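Local coordinates for Serine/threonine-protein kinase Tel1 (Chaetomium thermophilum, PDB 6SKY), which phosphorylates proteins on serine and threonine and probably activates checkpoint signalling as a sensor of DNA damage, at residues 1924-1929 with 2814-2819. Numbering follows the deposited sequence.
Sequences IDDPDA and EGVFRR
A salt bridge between Asp-1928 and Arg-2819 is the main polar link between the loop 1924-1929 and the start of helix 2816-2828. A single carboxylate oxygen, OD1 of Asp-1928, accepts from two nitrogens of the guanidinium: OD1 of Asp-1928 receives Arg-2819 NH1 at 3.2 Å on its anti lone pair, the one turned away from OD2, and a weak bond runs from Arg-2819 NE to the same OD1 at 3.3 Å. OD1 lies near the guanidinium plane, at its edge, yet the carboxylate and guanidinium planes stand 75° apart, so this is not the flat two-oxygen pairing. The arginine chain, bent at chi2 and chi3, brings its head to Asp-1928, whose OD1 has its stronger partner outside the two segments, in a salt bridge with NH1 of Arg-2642; two positive charges thus converge on this oxygen and would probably keep the acid ionised. Arg-2819 further forms a cation-pi contact with Tyr-1931. An alanine in place of Arg-2819 would remove both donors to OD1 of Asp-1928 and the cation on Tyr-1931, and would probably loosen the loop on this helix.

The contact joins the FAT region, a helical solenoid of the PIKK family, to the kinase domain, meeting the latter at a helix N-terminus. Gly-2815 occupies the N-cap position; at phi 97° and psi -115° a side-chain carbon would press against the carbonyl O of Glu-2814, so the backbone itself suits a residue without one. Its CA lies 3.6 Å from the carbonyl O of Asp-1928.

Van der Waals packing centres on Val-2816, whose CG2 meets CB of Asp-1928 at 4.0 Å. A carboxylate oxygen, OD2 of Asp-1926, rests against the same Val-2816 methyl at 3.6 Å, the two side chains crossing at about a right angle. Asp-1926 also touches Thr-2740 of helix 2732-2755, a second kinase-domain helix beside the loop.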
loop_
_atom_site.group_PDB
_atom_site.type_symbol
_atom_site.label_atom_id
_atom_site.label_comp_id
_atom_site.label_asym_id
_atom_site.label_seq_id
_atom_site.Cartn_x
_atom_site.Cartn_y
_atom_site.Cartn_z
ATOM N N ILE A 1924 -25.892 3.058 16.185
ATOM C CA ILE A 1924 -25.371 3.885 17.254
ATOM C C ILE A 1924 -24.253 4.763 16.707
ATOM O O ILE A 1924 -23.617 4.457 15.694
ATOM C CB ILE A 1924 -24.888 3.030 18.434
ATOM C CG1 ILE A 1924 -25.103 3.767 19.744
ATOM C CG2 ILE A 1924 -23.429 2.689 18.291
ATOM C CD1 ILE A 1924 -24.979 2.891 20.924
ATOM N N ASP A 1925 -24.025 5.885 17.384
ATOM C CA ASP A 1925 -23.175 6.950 16.860
ATOM C C ASP A 1925 -21.783 6.856 17.481
ATOM O O ASP A 1925 -21.406 7.629 18.359
ATOM C CB ASP A 1925 -23.819 8.304 17.118
ATOM C CG ASP A 1925 -23.085 9.429 16.441
ATOM O OD1 ASP A 1925 -22.215 9.143 15.596
ATOM O OD2 ASP A 1925 -23.370 10.603 16.756
ATOM N N ASP A 1926 -21.002 5.900 16.989
ATOM C CA ASP A 1926 -19.616 5.775 17.373
ATOM C C ASP A 1926 -18.873 5.251 16.160
ATOM O O ASP A 1926 -19.412 4.405 15.436
ATOM C CB ASP A 1926 -19.410 4.832 18.559
ATOM C CG ASP A 1926 -18.166 5.167 19.355
ATOM O OD1 ASP A 1926 -18.042 6.328 19.789
ATOM O OD2 ASP A 1926 -17.314 4.280 19.555
ATOM N N PRO A 1927 -17.656 5.725 15.904
ATOM C CA PRO A 1927 -16.911 5.204 14.757
ATOM C C PRO A 1927 -16.494 3.749 14.903
ATOM O O PRO A 1927 -16.477 3.029 13.901
ATOM C CB PRO A 1927 -15.688 6.129 14.681
ATOM C CG PRO A 1927 -16.008 7.292 15.521
ATOM C CD PRO A 1927 -16.945 6.825 16.570
ATOM N N ASP A 1928 -16.174 3.281 16.110
ATOM C CA ASP A 1928 -15.478 2.014 16.273
ATOM C C ASP A 1928 -16.317 0.888 16.848
ATOM O O ASP A 1928 -15.859 -0.252 16.834
ATOM C CB ASP A 1928 -14.254 2.196 17.175
ATOM C CG ASP A 1928 -13.350 3.306 16.714
ATOM O OD1 ASP A 1928 -13.257 3.534 15.495
ATOM O OD2 ASP A 1928 -12.728 3.955 17.577
ATOM N N ALA A 1929 -17.514 1.160 17.357
ATOM C CA ALA A 1929 -18.241 0.133 18.096
ATOM C C ALA A 1929 -18.661 -1.022 17.198
ATOM O O ALA A 1929 -18.605 -2.185 17.609
ATOM C CB ALA A 1929 -19.453 0.750 18.778
ATOM N N GLU A 2814 -12.463 -6.172 21.729
ATOM C CA GLU A 2814 -12.746 -5.851 20.344
ATOM C C GLU A 2814 -13.520 -4.549 20.246
ATOM O O GLU A 2814 -14.225 -4.148 21.168
ATOM C CB GLU A 2814 -13.551 -6.970 19.712
ATOM C CG GLU A 2814 -13.340 -8.285 20.381
ATOM C CD GLU A 2814 -12.052 -8.927 19.960
ATOM O OE1 GLU A 2814 -11.532 -8.545 18.893
ATOM O OE2 GLU A 2814 -11.556 -9.814 20.686
ATOM N N GLY A 2815 -13.397 -3.888 19.112
ATOM C CA GLY A 2815 -14.164 -2.683 18.920
ATOM C C GLY A 2815 -13.380 -1.438 19.233
ATOM O O GLY A 2815 -12.394 -1.156 18.567
ATOM N N VAL A 2816 -13.789 -0.698 20.259
ATOM C CA VAL A 2816 -13.185 0.602 20.516
ATOM C C VAL A 2816 -11.757 0.451 21.016
ATOM O O VAL A 2816 -10.861 1.184 20.592
ATOM C CB VAL A 2816 -14.055 1.400 21.499
ATOM C CG1 VAL A 2816 -13.429 2.729 21.808
ATOM C CG2 VAL A 2816 -15.420 1.598 20.931
ATOM N N PHE A 2817 -11.511 -0.505 21.908
ATOM C CA PHE A 2817 -10.191 -0.609 22.517
ATOM C C PHE A 2817 -9.142 -1.017 21.498
ATOM O O PHE A 2817 -8.078 -0.402 21.414
ATOM C CB PHE A 2817 -10.213 -1.596 23.678
ATOM C CG PHE A 2817 -8.882 -1.785 24.325
ATOM C CD1 PHE A 2817 -8.351 -0.811 25.134
ATOM C CD2 PHE A 2817 -8.155 -2.931 24.119
ATOM C CE1 PHE A 2817 -7.135 -0.978 25.716
ATOM C CE2 PHE A 2817 -6.939 -3.093 24.703
ATOM C CZ PHE A 2817 -6.431 -2.115 25.501
ATOM N N ARG A 2818 -9.420 -2.051 20.714
ATOM C CA ARG A 2818 -8.428 -2.546 19.771
ATOM C C ARG A 2818 -8.195 -1.562 18.634
ATOM O O ARG A 2818 -7.053 -1.348 18.215
ATOM C CB ARG A 2818 -8.872 -3.896 19.243
ATOM C CG ARG A 2818 -7.769 -4.725 18.700
ATOM C CD ARG A 2818 -8.271 -6.075 18.295
ATOM N NE ARG A 2818 -8.621 -6.889 19.447
ATOM C CZ ARG A 2818 -7.827 -7.808 19.974
ATOM N NH1 ARG A 2818 -8.227 -8.503 21.019
ATOM N NH2 ARG A 2818 -6.638 -8.031 19.451
ATOM N N ARG A 2819 -9.255 -0.927 18.143
ATOM C CA ARG A 2819 -9.094 0.068 17.093
ATOM C C ARG A 2819 -8.332 1.282 17.593
ATOM O O ARG A 2819 -7.521 1.849 16.861
ATOM C CB ARG A 2819 -10.450 0.487 16.545
ATOM C CG ARG A 2819 -11.209 -0.609 15.863
ATOM C CD ARG A 2819 -11.273 -0.402 14.392
ATOM N NE ARG A 2819 -11.981 0.816 14.044
ATOM C CZ ARG A 2819 -12.000 1.330 12.824
ATOM N NH1 ARG A 2819 -12.663 2.447 12.581
ATOM N NH2 ARG A 2819 -11.347 0.727 11.849
#